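Local coordinates for serine protease pet (Escherichia coli, PDB 4OM9), which probably cleaves host proteins such as alpha-fodrin, acting as a secreted serine protease and autotransporter enterotoxin of enteroaggregative Escherichia coli, at residues Asp49-Thr54 / Val112-Ala117; Phe102-Leu107 / Ser247-Glu252; Asn437-Lys442 / Val462-Asn467; Ile507-Ala512 / Asp584-Glu589. All blocks are in the same frame, centred on the assembly; numbering follows the deposited sequence.

Contact 1: residues Asp49-Thr54 / Val112-Ala117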
loop_
_atom_site.group_PDB
_atom_site.type_symbol
_atom_site.label_atom_id
_atom_site.label_comp_id
_atom_site.label_asym_id
_atom_site.label_seq_id
_atom_site.Cartn_x
_atom_site.Cartn_y
_atom_site.Cartn_z
ATOM N N ASP A 49 17.696 13.593 -1.916
ATOM C CA ASP A 49 17.821 12.364 -2.676
ATOM C C ASP A 49 19.311 12.103 -2.815
ATOM O O ASP A 49 20.028 12.833 -3.505
ATOM C CB ASP A 49 17.134 12.478 -4.043
ATOM C CG ASP A 49 17.189 11.175 -4.851
ATOM O OD1 ASP A 49 18.194 10.437 -4.776
ATOM O OD2 ASP A 49 16.212 10.891 -5.577
ATOM N N PHE A 50 19.784 11.062 -2.155
ATOM C CA PHE A 50 21.191 10.716 -2.236
ATOM C C PHE A 50 21.570 9.741 -3.362
ATOM O O PHE A 50 22.671 9.177 -3.346
ATOM C CB PHE A 50 21.649 10.130 -0.913
ATOM C CG PHE A 50 21.529 11.078 0.232
ATOM C CD1 PHE A 50 22.223 12.281 0.222
ATOM C CD2 PHE A 50 20.727 10.766 1.333
ATOM C CE1 PHE A 50 22.120 13.156 1.279
ATOM C CE2 PHE A 50 20.634 11.640 2.405
ATOM C CZ PHE A 50 21.327 12.834 2.384
ATOM N N SER A 51 20.704 9.540 -4.346
ATOM C CA SER A 51 21.029 8.530 -5.357
ATOM C C SER A 51 22.121 8.970 -6.362
ATOM O O SER A 51 22.588 8.153 -7.126
ATOM C CB SER A 51 19.772 8.097 -6.109
ATOM O OG SER A 51 19.089 9.204 -6.659
ATOM N N SER A 52 22.569 10.223 -6.331
ATOM C CA SER A 52 23.689 10.637 -7.208
ATOM C C SER A 52 25.064 10.208 -6.663
ATOM O O SER A 52 26.082 10.251 -7.379
ATOM C CB SER A 52 23.672 12.147 -7.424
ATOM O OG SER A 52 22.405 12.570 -7.893
ATOM N N ALA A 53 25.090 9.778 -5.405
ATOM C CA ALA A 53 26.312 9.268 -4.786
ATOM C C ALA A 53 26.731 7.927 -5.396
ATOM O O ALA A 53 25.884 7.084 -5.695
ATOM C CB ALA A 53 26.127 9.120 -3.252
ATOM N N THR A 54 28.037 7.747 -5.596
ATOM C CA THR A 54 28.580 6.437 -5.918
ATOM C C THR A 54 28.282 5.453 -4.790
ATOM O O THR A 54 28.210 5.842 -3.631
ATOM C CB THR A 54 30.103 6.489 -6.121
ATOM O OG1 THR A 54 30.720 6.992 -4.924
ATOM C CG2 THR A 54 30.492 7.406 -7.319
ATOM N N VAL A 112 23.321 5.650 -16.234
ATOM C CA VAL A 112 21.923 5.344 -16.451
ATOM C C VAL A 112 21.103 5.484 -15.149
ATOM O O VAL A 112 19.925 5.827 -15.199
ATOM C CB VAL A 112 21.797 3.925 -17.064
ATOM C CG1 VAL A 112 20.453 3.312 -16.818
ATOM C CG2 VAL A 112 22.067 3.985 -18.549
ATOM N N GLU A 113 21.733 5.269 -13.996
ATOM C CA GLU A 113 20.990 5.139 -12.713
ATOM C C GLU A 113 20.476 6.432 -12.088
ATOM O O GLU A 113 19.475 6.408 -11.383
ATOM C CB GLU A 113 21.849 4.421 -11.662
ATOM C CG GLU A 113 22.142 2.948 -11.982
ATOM C CD GLU A 113 23.022 2.743 -13.231
ATOM O OE1 GLU A 113 23.592 3.729 -13.760
ATOM O OE2 GLU A 113 23.125 1.579 -13.679
ATOM N N THR A 114 21.168 7.548 -12.300
ATOM C CA THR A 114 20.767 8.804 -11.671
ATOM C C THR A 114 20.915 9.950 -12.641
ATOM O O THR A 114 21.737 9.886 -13.558
ATOM C CB THR A 114 21.582 9.096 -10.388
ATOM O OG1 THR A 114 21.405 10.467 -10.006
ATOM C CG2 THR A 114 23.060 8.826 -10.593
ATOM N N ARG A 115 20.114 10.997 -12.469
ATOM C CA ARG A 115 20.244 12.158 -13.342
ATOM C C ARG A 115 21.307 13.118 -12.806
ATOM O O ARG A 115 21.623 14.126 -13.450
ATOM C CB ARG A 115 18.908 12.875 -13.526
ATOM C CG ARG A 115 18.037 12.275 -14.638
ATOM C CD ARG A 115 17.438 10.961 -14.210
ATOM N NE ARG A 115 16.488 11.168 -13.116
ATOM C CZ ARG A 115 16.183 10.267 -12.178
ATOM N NH1 ARG A 115 16.757 9.067 -12.159
ATOM N NH2 ARG A 115 15.307 10.584 -11.239
ATOM N N GLY A 116 21.870 12.782 -11.648
ATOM C CA GLY A 116 22.999 13.511 -11.093
ATOM C C GLY A 116 22.600 14.620 -10.133
ATOM O O GLY A 116 21.432 14.985 -10.051
ATOM N N ALA A 117 23.562 15.169 -9.402
ATOM C CA ALA A 117 23.226 16.213 -8.436
ATOM C C ALA A 117 23.117 17.566 -9.138
ATOM O O ALA A 117 23.735 17.773 -10.185
ATOM C CB ALA A 117 24.254 16.260 -7.310
HETATM O O HOH W 1 17.890 8.089 -9.254
#

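Contact 2: residues Phe102-Leu107 / Ser247-Glu252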
loop_
_atom_site.group_PDB
_atom_site.type_symbol
_atom_site.label_atom_id
_atom_site.label_comp_id
_atom_site.label_asym_id
_atom_site.label_seq_id
_atom_site.Cartn_x
_atom_site.Cartn_y
_atom_site.Cartn_z
ATOM N N PHE A 102 39.809 20.423 -6.426
ATOM C CA PHE A 102 38.577 20.103 -7.114
ATOM C C PHE A 102 38.865 19.131 -8.259
ATOM O O PHE A 102 39.910 19.217 -8.913
ATOM C CB PHE A 102 37.901 21.371 -7.629
ATOM C CG PHE A 102 36.681 21.102 -8.449
ATOM C CD1 PHE A 102 35.478 20.752 -7.838
ATOM C CD2 PHE A 102 36.739 21.170 -9.838
ATOM C CE1 PHE A 102 34.349 20.492 -8.591
ATOM C CE2 PHE A 102 35.613 20.906 -10.615
ATOM C CZ PHE A 102 34.414 20.555 -9.995
ATOM N N SER A 103 37.929 18.212 -8.501
ATOM C CA SER A 103 38.052 17.282 -9.611
ATOM C C SER A 103 36.726 17.054 -10.326
ATOM O O SER A 103 35.765 16.593 -9.724
ATOM C CB SER A 103 38.613 15.946 -9.135
ATOM O OG SER A 103 38.737 15.044 -10.235
ATOM N N ILE A 104 36.693 17.389 -11.615
ATOM C CA ILE A 104 35.577 17.050 -12.496
ATOM C C ILE A 104 36.018 15.916 -13.416
ATOM O O ILE A 104 37.065 15.978 -14.083
ATOM C CB ILE A 104 35.078 18.256 -13.320
ATOM C CG1 ILE A 104 34.020 17.819 -14.334
ATOM C CG2 ILE A 104 36.204 18.903 -14.051
ATOM C CD1 ILE A 104 32.740 17.286 -13.717
ATOM N N GLN A 105 35.208 14.868 -13.414
ATOM C CA GLN A 105 35.539 13.605 -14.034
ATOM C C GLN A 105 34.657 13.326 -15.243
ATOM O O GLN A 105 33.453 13.635 -15.240
ATOM C CB GLN A 105 35.383 12.452 -13.033
ATOM C CG GLN A 105 36.351 12.438 -11.854
ATOM C CD GLN A 105 36.023 11.299 -10.894
ATOM O OE1 GLN A 105 34.926 11.241 -10.335
ATOM N NE2 GLN A 105 36.960 10.375 -10.724
ATOM N N ARG A 106 35.266 12.735 -16.274
ATOM C CA ARG A 106 34.528 12.183 -17.395
ATOM C C ARG A 106 34.557 10.667 -17.278
ATOM O O ARG A 106 35.631 10.054 -17.301
ATOM C CB ARG A 106 35.134 12.627 -18.742
ATOM C CG ARG A 106 34.586 11.877 -19.975
ATOM C CD ARG A 106 33.300 12.508 -20.549
ATOM N NE ARG A 106 32.720 11.660 -21.589
ATOM C CZ ARG A 106 31.801 12.034 -22.478
ATOM N NH1 ARG A 106 31.320 13.271 -22.487
ATOM N NH2 ARG A 106 31.356 11.146 -23.372
ATOM N N LEU A 107 33.386 10.056 -17.186
ATOM C CA LEU A 107 33.297 8.613 -17.103
ATOM C C LEU A 107 33.221 8.005 -18.504
ATOM O O LEU A 107 32.775 8.658 -19.445
ATOM C CB LEU A 107 32.084 8.219 -16.256
ATOM C CG LEU A 107 32.100 8.626 -14.769
ATOM C CD1 LEU A 107 30.748 8.375 -14.116
ATOM C CD2 LEU A 107 33.212 7.901 -14.000
ATOM N N SER A 247 32.275 25.458 -11.180
ATOM C CA SER A 247 31.624 25.532 -12.482
ATOM C C SER A 247 32.565 25.702 -13.670
ATOM O O SER A 247 32.455 25.016 -14.687
ATOM C CB SER A 247 30.649 26.701 -12.484
ATOM O OG SER A 247 29.322 26.234 -12.381
ATOM N N LYS A 248 33.456 26.668 -13.539
ATOM C CA LYS A 248 34.387 27.027 -14.582
ATOM C C LYS A 248 35.242 25.846 -15.016
ATOM O O LYS A 248 35.367 25.568 -16.204
ATOM C CB LYS A 248 35.274 28.172 -14.091
ATOM C CG LYS A 248 36.393 28.556 -15.032
ATOM C CD LYS A 248 37.291 29.603 -14.370
ATOM C CE LYS A 248 38.351 30.089 -15.331
ATOM N NZ LYS A 248 39.037 28.936 -15.999
ATOM N N THR A 249 35.843 25.157 -14.055
ATOM C CA THR A 249 36.677 24.000 -14.358
ATOM C C THR A 249 35.814 22.844 -14.864
ATOM O O THR A 249 36.199 22.113 -15.775
ATOM C CB THR A 249 37.478 23.552 -13.120
ATOM O OG1 THR A 249 38.226 24.664 -12.602
ATOM C CG2 THR A 249 38.430 22.411 -13.474
ATOM N N THR A 250 34.638 22.680 -14.258
ATOM C CA THR A 250 33.681 21.689 -14.727
ATOM C C THR A 250 33.335 21.903 -16.193
ATOM O O THR A 250 33.317 20.959 -16.986
ATOM C CB THR A 250 32.378 21.725 -13.909
ATOM O OG1 THR A 250 32.667 21.379 -12.551
ATOM C CG2 THR A 250 31.344 20.732 -14.481
ATOM N N ASN A 251 33.059 23.151 -16.552
ATOM C CA ASN A 251 32.585 23.458 -17.888
ATOM C C ASN A 251 33.704 23.338 -18.890
ATOM O O ASN A 251 33.483 22.988 -20.051
ATOM C CB ASN A 251 31.950 24.844 -17.929
ATOM C CG ASN A 251 30.557 24.846 -17.321
ATOM O OD1 ASN A 251 29.934 23.785 -17.178
ATOM N ND2 ASN A 251 30.061 26.024 -16.965
ATOM N N GLU A 252 34.917 23.574 -18.431
ATOM C CA GLU A 252 36.058 23.420 -19.316
ATOM C C GLU A 252 36.277 21.943 -19.621
ATOM O O GLU A 252 36.560 21.578 -20.750
ATOM C CB GLU A 252 37.308 24.077 -18.720
ATOM C CG GLU A 252 37.397 25.556 -19.103
ATOM C CD GLU A 252 38.226 26.387 -18.141
ATOM O OE1 GLU A 252 38.873 25.805 -17.244
ATOM O OE2 GLU A 252 38.225 27.633 -18.278
#

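Contact 3: residues Asn437-Lys442 / Val462-Asn467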
loop_
_atom_site.group_PDB
_atom_site.type_symbol
_atom_site.label_atom_id
_atom_site.label_comp_id
_atom_site.label_asym_id
_atom_site.label_seq_id
_atom_site.Cartn_x
_atom_site.Cartn_y
_atom_site.Cartn_z
ATOM N N ASN A 437 -0.624 -8.154 -25.083
ATOM C CA ASN A 437 -0.698 -9.072 -23.952
ATOM C C ASN A 437 0.699 -9.581 -23.647
ATOM O O ASN A 437 1.435 -9.954 -24.560
ATOM C CB ASN A 437 -1.634 -10.259 -24.247
ATOM C CG ASN A 437 -3.072 -9.832 -24.616
ATOM O OD1 ASN A 437 -3.582 -8.817 -24.149
ATOM N ND2 ASN A 437 -3.729 -10.637 -25.456
ATOM N N GLN A 438 1.090 -9.594 -22.386
ATOM C CA GLN A 438 2.402 -10.104 -22.013
ATOM C C GLN A 438 2.321 -11.054 -20.829
ATOM O O GLN A 438 1.564 -10.845 -19.891
ATOM C CB GLN A 438 3.373 -8.969 -21.680
ATOM C CG GLN A 438 4.759 -9.477 -21.227
ATOM C CD GLN A 438 5.586 -10.091 -22.370
ATOM O OE1 GLN A 438 5.636 -9.537 -23.477
ATOM N NE2 GLN A 438 6.243 -11.234 -22.102
ATOM N N THR A 439 3.124 -12.104 -20.902
ATOM C CA THR A 439 3.164 -13.136 -19.884
ATOM C C THR A 439 4.505 -13.147 -19.192
ATOM O O THR A 439 5.542 -13.099 -19.846
ATOM C CB THR A 439 2.929 -14.523 -20.491
ATOM O OG1 THR A 439 1.663 -14.545 -21.165
ATOM C CG2 THR A 439 2.992 -15.595 -19.407
ATOM N N PHE A 440 4.477 -13.207 -17.871
ATOM C CA PHE A 440 5.668 -13.452 -17.089
ATOM C C PHE A 440 5.445 -14.671 -16.201
ATOM O O PHE A 440 4.385 -14.825 -15.584
ATOM C CB PHE A 440 6.028 -12.258 -16.187
ATOM C CG PHE A 440 6.129 -10.926 -16.886
ATOM C CD1 PHE A 440 4.992 -10.214 -17.225
ATOM C CD2 PHE A 440 7.379 -10.333 -17.102
ATOM C CE1 PHE A 440 5.084 -8.970 -17.822
ATOM C CE2 PHE A 440 7.486 -9.089 -17.687
ATOM C CZ PHE A 440 6.334 -8.408 -18.054
ATOM N N LYS A 441 6.437 -15.535 -16.123
ATOM C CA LYS A 441 6.521 -16.449 -15.016
ATOM C C LYS A 441 6.677 -15.603 -13.731
ATOM O O LYS A 441 6.037 -15.869 -12.715
ATOM C CB LYS A 441 7.701 -17.386 -15.210
ATOM C CG LYS A 441 7.730 -18.598 -14.320
ATOM C CD LYS A 441 7.371 -19.865 -15.096
ATOM C CE LYS A 441 7.892 -21.095 -14.352
ATOM N NZ LYS A 441 7.669 -20.993 -12.862
ATOM N N LYS A 442 7.526 -14.570 -13.813
ATOM C CA LYS A 442 7.823 -13.645 -12.710
ATOM C C LYS A 442 8.234 -12.267 -13.250
ATOM O O LYS A 442 9.020 -12.184 -14.195
ATOM C CB LYS A 442 8.944 -14.192 -11.815
ATOM C CG LYS A 442 8.498 -15.226 -10.801
ATOM C CD LYS A 442 9.632 -15.667 -9.883
ATOM C CE LYS A 442 10.609 -16.607 -10.584
ATOM N NZ LYS A 442 11.379 -17.421 -9.597
ATOM N N VAL A 462 -3.799 -7.849 -21.534
ATOM C CA VAL A 462 -3.847 -8.896 -20.524
ATOM C C VAL A 462 -2.446 -9.122 -20.003
ATOM O O VAL A 462 -1.539 -9.473 -20.763
ATOM C CB VAL A 462 -4.397 -10.222 -21.054
ATOM C CG1 VAL A 462 -4.389 -11.265 -19.937
ATOM C CG2 VAL A 462 -5.785 -10.039 -21.615
ATOM N N LEU A 463 -2.270 -8.897 -18.705
ATOM C CA LEU A 463 -1.012 -9.196 -18.047
ATOM C C LEU A 463 -1.124 -10.526 -17.292
ATOM O O LEU A 463 -1.874 -10.642 -16.324
ATOM C CB LEU A 463 -0.632 -8.056 -17.112
ATOM C CG LEU A 463 0.466 -8.329 -16.087
ATOM C CD1 LEU A 463 1.779 -8.590 -16.797
ATOM C CD2 LEU A 463 0.599 -7.157 -15.137
ATOM N N SER A 464 -0.392 -11.533 -17.752
ATOM C CA SER A 464 -0.427 -12.844 -17.128
ATOM C C SER A 464 0.818 -13.074 -16.265
ATOM O O SER A 464 1.960 -12.862 -16.708
ATOM C CB SER A 464 -0.549 -13.941 -18.200
ATOM O OG SER A 464 -1.688 -13.739 -19.039
ATOM N N VAL A 465 0.607 -13.491 -15.022
ATOM C CA VAL A 465 1.718 -13.844 -14.151
ATOM C C VAL A 465 1.461 -15.223 -13.628
ATOM O O VAL A 465 0.531 -15.421 -12.853
ATOM C CB VAL A 465 1.875 -12.885 -12.964
ATOM C CG1 VAL A 465 3.110 -13.259 -12.156
ATOM C CG2 VAL A 465 1.919 -11.447 -13.441
ATOM N N ASN A 466 2.259 -16.189 -14.056
ATOM C CA ASN A 466 1.939 -17.577 -13.749
ATOM C C ASN A 466 3.060 -18.309 -13.037
ATOM O O ASN A 466 3.364 -19.445 -13.345
ATOM C CB ASN A 466 1.526 -18.327 -15.025
ATOM C CG ASN A 466 2.557 -18.265 -16.094
ATOM O OD1 ASN A 466 3.645 -17.719 -15.879
ATOM N ND2 ASN A 466 2.246 -18.829 -17.271
ATOM N N ASN A 467 3.658 -17.645 -12.060
ATOM C CA ASN A 467 4.535 -18.318 -11.117
ATOM C C ASN A 467 3.913 -19.577 -10.489
ATOM O O ASN A 467 2.699 -19.636 -10.208
ATOM C CB ASN A 467 4.928 -17.349 -10.016
ATOM C CG ASN A 467 3.728 -16.753 -9.334
ATOM O OD1 ASN A 467 2.956 -16.022 -9.958
ATOM N ND2 ASN A 467 3.556 -17.060 -8.040
#

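Contact 4: residues Ile507-Ala512 / Asp584-Glu589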
loop_
_atom_site.group_PDB
_atom_site.type_symbol
_atom_site.label_atom_id
_atom_site.label_comp_id
_atom_site.label_asym_id
_atom_site.label_seq_id
_atom_site.Cartn_x
_atom_site.Cartn_y
_atom_site.Cartn_z
ATOM N N ILE A 507 -9.452 -8.836 -12.498
ATOM C CA ILE A 507 -8.417 -9.761 -12.076
ATOM C C ILE A 507 -9.010 -11.152 -12.081
ATOM O O ILE A 507 -10.108 -11.368 -11.561
ATOM C CB ILE A 507 -7.870 -9.435 -10.667
ATOM C CG1 ILE A 507 -7.125 -8.096 -10.650
ATOM C CG2 ILE A 507 -6.951 -10.538 -10.189
ATOM C CD1 ILE A 507 -6.745 -7.624 -9.232
ATOM N N SER A 508 -8.294 -12.100 -12.668
ATOM C CA SER A 508 -8.806 -13.455 -12.742
ATOM C C SER A 508 -7.771 -14.454 -12.251
ATOM O O SER A 508 -6.612 -14.415 -12.650
ATOM C CB SER A 508 -9.245 -13.781 -14.165
ATOM O OG SER A 508 -9.008 -15.140 -14.435
ATOM N N ILE A 509 -8.230 -15.342 -11.377
ATOM C CA ILE A 509 -7.401 -16.286 -10.654
ATOM C C ILE A 509 -7.940 -17.690 -10.805
ATOM O O ILE A 509 -9.069 -17.954 -10.421
ATOM C CB ILE A 509 -7.381 -15.979 -9.171
ATOM C CG1 ILE A 509 -7.282 -14.477 -8.932
ATOM C CG2 ILE A 509 -6.267 -16.736 -8.503
ATOM C CD1 ILE A 509 -5.929 -13.927 -9.236
ATOM N N LYS A 510 -7.134 -18.596 -11.338
ATOM C CA LYS A 510 -7.559 -19.975 -11.504
ATOM C C LYS A 510 -6.453 -20.898 -11.044
ATOM O O LYS A 510 -5.306 -20.771 -11.497
ATOM C CB LYS A 510 -7.931 -20.261 -12.959
ATOM C CG LYS A 510 -9.114 -19.457 -13.450
ATOM C CD LYS A 510 -9.316 -19.589 -14.958
ATOM C CE LYS A 510 -10.024 -18.356 -15.498
ATOM N NZ LYS A 510 -11.089 -18.676 -16.477
ATOM N N ASN A 511 -6.803 -21.779 -10.108
ATOM C CA ASN A 511 -5.974 -22.906 -9.700
ATOM C C ASN A 511 -4.737 -22.557 -8.868
ATOM O O ASN A 511 -4.015 -23.463 -8.456
ATOM C CB ASN A 511 -5.547 -23.720 -10.946
ATOM C CG ASN A 511 -6.657 -24.668 -11.444
ATOM O OD1 ASN A 511 -7.473 -25.138 -10.660
ATOM N ND2 ASN A 511 -6.680 -24.941 -12.752
ATOM N N ALA A 512 -4.503 -21.273 -8.600
ATOM C CA ALA A 512 -3.291 -20.833 -7.885
ATOM C C ALA A 512 -3.573 -19.614 -7.007
ATOM O O ALA A 512 -4.289 -18.717 -7.418
ATOM C CB ALA A 512 -2.162 -20.516 -8.887
ATOM N N ASP A 584 -12.719 -3.647 -11.078
ATOM C CA ASP A 584 -14.147 -3.814 -11.277
ATOM C C ASP A 584 -14.561 -5.177 -10.764
ATOM O O ASP A 584 -15.526 -5.298 -10.009
ATOM C CB ASP A 584 -14.527 -3.646 -12.744
ATOM C CG ASP A 584 -14.325 -2.235 -13.214
ATOM O OD1 ASP A 584 -14.529 -1.327 -12.378
ATOM O OD2 ASP A 584 -13.942 -2.031 -14.393
ATOM N N ASN A 585 -13.793 -6.190 -11.140
ATOM C CA ASN A 585 -14.105 -7.549 -10.748
ATOM C C ASN A 585 -12.881 -8.425 -10.523
ATOM O O ASN A 585 -11.933 -8.410 -11.296
ATOM C CB ASN A 585 -15.004 -8.203 -11.804
ATOM C CG ASN A 585 -16.344 -7.508 -11.935
ATOM O OD1 ASN A 585 -17.251 -7.731 -11.131
ATOM N ND2 ASN A 585 -16.477 -6.654 -12.945
ATOM N N LEU A 586 -12.910 -9.178 -9.438
ATOM C CA LEU A 586 -12.008 -10.297 -9.258
ATOM C C LEU A 586 -12.790 -11.605 -9.410
ATOM O O LEU A 586 -13.790 -11.826 -8.706
ATOM C CB LEU A 586 -11.342 -10.249 -7.879
ATOM C CG LEU A 586 -10.117 -11.150 -7.737
ATOM C CD1 LEU A 586 -9.141 -10.560 -6.736
ATOM C CD2 LEU A 586 -10.491 -12.536 -7.332
ATOM N N ASN A 587 -12.321 -12.473 -10.301
ATOM C CA ASN A 587 -12.829 -13.837 -10.362
ATOM C C ASN A 587 -11.803 -14.852 -9.836
ATOM O O ASN A 587 -10.639 -14.837 -10.253
ATOM C CB ASN A 587 -13.235 -14.186 -11.793
ATOM C CG ASN A 587 -13.769 -15.613 -11.921
ATOM O OD1 ASN A 587 -14.858 -15.939 -11.426
ATOM N ND2 ASN A 587 -12.998 -16.472 -12.587
ATOM N N ILE A 588 -12.232 -15.728 -8.925
ATOM C CA ILE A 588 -11.388 -16.827 -8.430
ATOM C C ILE A 588 -12.038 -18.165 -8.694
ATOM O O ILE A 588 -13.211 -18.346 -8.396
ATOM C CB ILE A 588 -11.150 -16.804 -6.903
ATOM C CG1 ILE A 588 -11.964 -15.711 -6.217
ATOM C CG2 ILE A 588 -9.665 -16.848 -6.530
ATOM C CD1 ILE A 588 -11.634 -15.607 -4.739
ATOM N N GLU A 589 -11.259 -19.118 -9.186
ATOM C CA GLU A 589 -11.742 -20.476 -9.323
ATOM C C GLU A 589 -10.776 -21.444 -8.644
ATOM O O GLU A 589 -9.571 -21.373 -8.850
ATOM C CB GLU A 589 -11.948 -20.821 -10.802
ATOM C CG GLU A 589 -12.875 -19.825 -11.477
ATOM C CD GLU A 589 -13.359 -20.239 -12.848
ATOM O OE1 GLU A 589 -12.759 -21.136 -13.491
ATOM O OE2 GLU A 589 -14.363 -19.641 -13.280
#

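Contact 1: residues Asp49-Thr54 / Val112-Ala117
In the chymotrypsin-like protease domain, two loops meet through a pair of hydroxyls, S52 on a type I beta turn (F50 to A53) and T114 on an ST turn. Their oxygens, S52 OG and T114 OG1, share a hydrogen bond of 3.1 Å in which either could be the donor. T114 OG1 lies anti to its own backbone N (chi1 165°), and there it also accepts from G116 N at 2.9 Å, so one threonine oxygen both closes its turn and reaches the other loop. The methyl branch packs against the backbone of the other loop, T114 CG2 lying 3.6 Å from the carbonyl oxygen S51 O. Small residues suit this close approach. S52 CB faces the methyl of A117, and S52 OG is packed against the peptide between G116 and A117, whose N is badly angled for a bond to it. Glycine fits at 116 because its phi of 93° and psi of 168° would press a CB against the carbonyl oxygen of R115. Backbone bonds from both S52 and A117 to S61 tie the two loops to strand 60-63. At the other end E113 bonds to Y90, T88 and Y398, and R115 to G401 O, so this loop also connects the protease domain to the beta-helix. The first loop is shaped by an Asx turn, with S51 N donating to D49 OD1 at 2.7 Å. A water completes the junction, donating to S51 OG and to E113 O, each at 3.1 Å, and accepting only weakly from R115 NH1.

Contact 2: residues Phe102-Leu107 / Ser247-Glu252
I104 on strand 102-107 faces T250 on helix 247-252, their CA atoms 5.5 Å apart, and the two segments run nearly the same way, at 24°, with axes 8.3 Å apart. No hydrogen bond crosses between them; the contact is made by two side chains from each. I104 sends both branches to the helix. Its CD1 meets T250 CG2 at 3.8 Å, the two side chains crossing at about a right angle, while its CG2 branch packs on T249 O at 3.6 Å. Two strand residues earlier, on the same face, F102 has CG anti to its backbone N (chi1 175°). The ring meets T250 at its edge, with CZ 3.2 Å from T250 OG1, and CE2 lies 4.1 Å from T249 CB. Threonine suits both helix positions because it offers a methyl to the strand and a hydroxyl that can be satisfied near the start of the helix: T250 OG1 bonds to D246 O and T249 OG1 to the D246 carboxylate. Farther along, L253 adds to the cover over I104, and V68 from the neighbouring strand 66-70 touches both F102 and I104. On the helix flank, K248 NZ and E252 OE2 form a salt bridge one turn apart. A helix that follows the last strand of the second sheet and packs back on the first is characteristic of the two-barrel chymotrypsin fold.

Contact 3: residues Asn437-Lys442 / Val462-Asn467
N437 turns its CG beside the backbone N (chi1 -57°), which lets OD1 accept from V462 N at 2.8 Å, while F440 (chi1 -53°) and L463 (chi2 65°) bring a ring edge and a methyl together: F440 CE1 is 3.5 Å from L463 CD1. The amide bond of N437 adds one more bond ahead of the first backbone pair, a place where asparagine is well suited because its short side chain can stand in for a peptide carbonyl; V462 N approaches OD1 from outside the carbonyl plane. From there on the strands are parallel, and the bonds pass back and forth. Q438 N donates to V462 O, S464 N to Q438 O at 3.0 Å, F440 N to S464 O at 2.8 Å in an almost straight bond, and N466 N to F440 O. The CA hydrogens of L463, T439 and V465 also point at carbonyl oxygens across the gap. Q438 NE2 bonds back to T439 O in its own strand. On one face sit T439 and S464, small polar residues whose OG1 and CB lie 3.7 Å apart. On the other, F440, L463 and V465 are buried, joined there by A420, by V481 and L483 of the next coil, and by L496 from strand 496-498. K442 is bonded through its backbone to D418 of the preceding coil. Parallel strands from successive coils, polar outside and apolar inside, are the pattern of the right-handed parallel beta-helix found in autotransporter passenger domains.

Contact 4: residues Ile507-Ala512 / Asp584-Glu589
I509 and I588 lie side by side in the beta-helix interior, pointing the same way, with I509 CB 3.6 Å from I588 CG2. L586 fits between the two isoleucines of the other strand: its CD2 is 4.1 Å from I509 CG1 and its CG is 4.1 Å from I507 CG2. L514 and M516, from strand 514-520, close over the same apolar face. Branched residues suit these inward positions because they fill the volume between stacked coils. Around this centre the parallel strands, only 5° apart in direction, are joined by five backbone bonds. I507 N donates to N585 O, N587 N to I507 O, I509 N to N587 O and E589 N to I509 O, these four between 2.7 and 2.8 Å. The last is nearly straight, N511 N to E589 O at 3.1 Å. N511 has a positive phi of 73°, a conformation asparagine tolerates well, and this ends the strand; its ND2 bonds to L487 O in the preceding coil. The opposite face carries S508, K510, N587 and E589. K510 and E589 extend side by side, the aliphatic K510 CG being 4.0 Å from E589 OE1. Their charges attract at most loosely, with K510 NZ 4.2 Å from E589 OE1, beyond a salt bridge. E589 OE2 instead forms one with K608 NZ on strand 599-608, the neighbour on its far side.

Overall arrangement
Contacts 1 and 2 belong to the protease domain, contacts 3 and 4 to the beta-helix that follows it in the chain. The first two interleave along the sequence, since strand 102-107 leads into loop 112-117, and their centres are 17 Å apart. Contacts 3 and 4 come in series, centres 14 Å apart, on one face of the helix: strand 481-486 pairs with both 461-465 and 506-510, filling the coil between them. Contact 3 spans 19 intervening residues, contact 4 spans 71, including helices 543-550 and 552-558, so here a coil carries a large insertion. With contacts 2 and 4 about 57 Å apart between centres, the protein is a globular protease mounted on a long stalk.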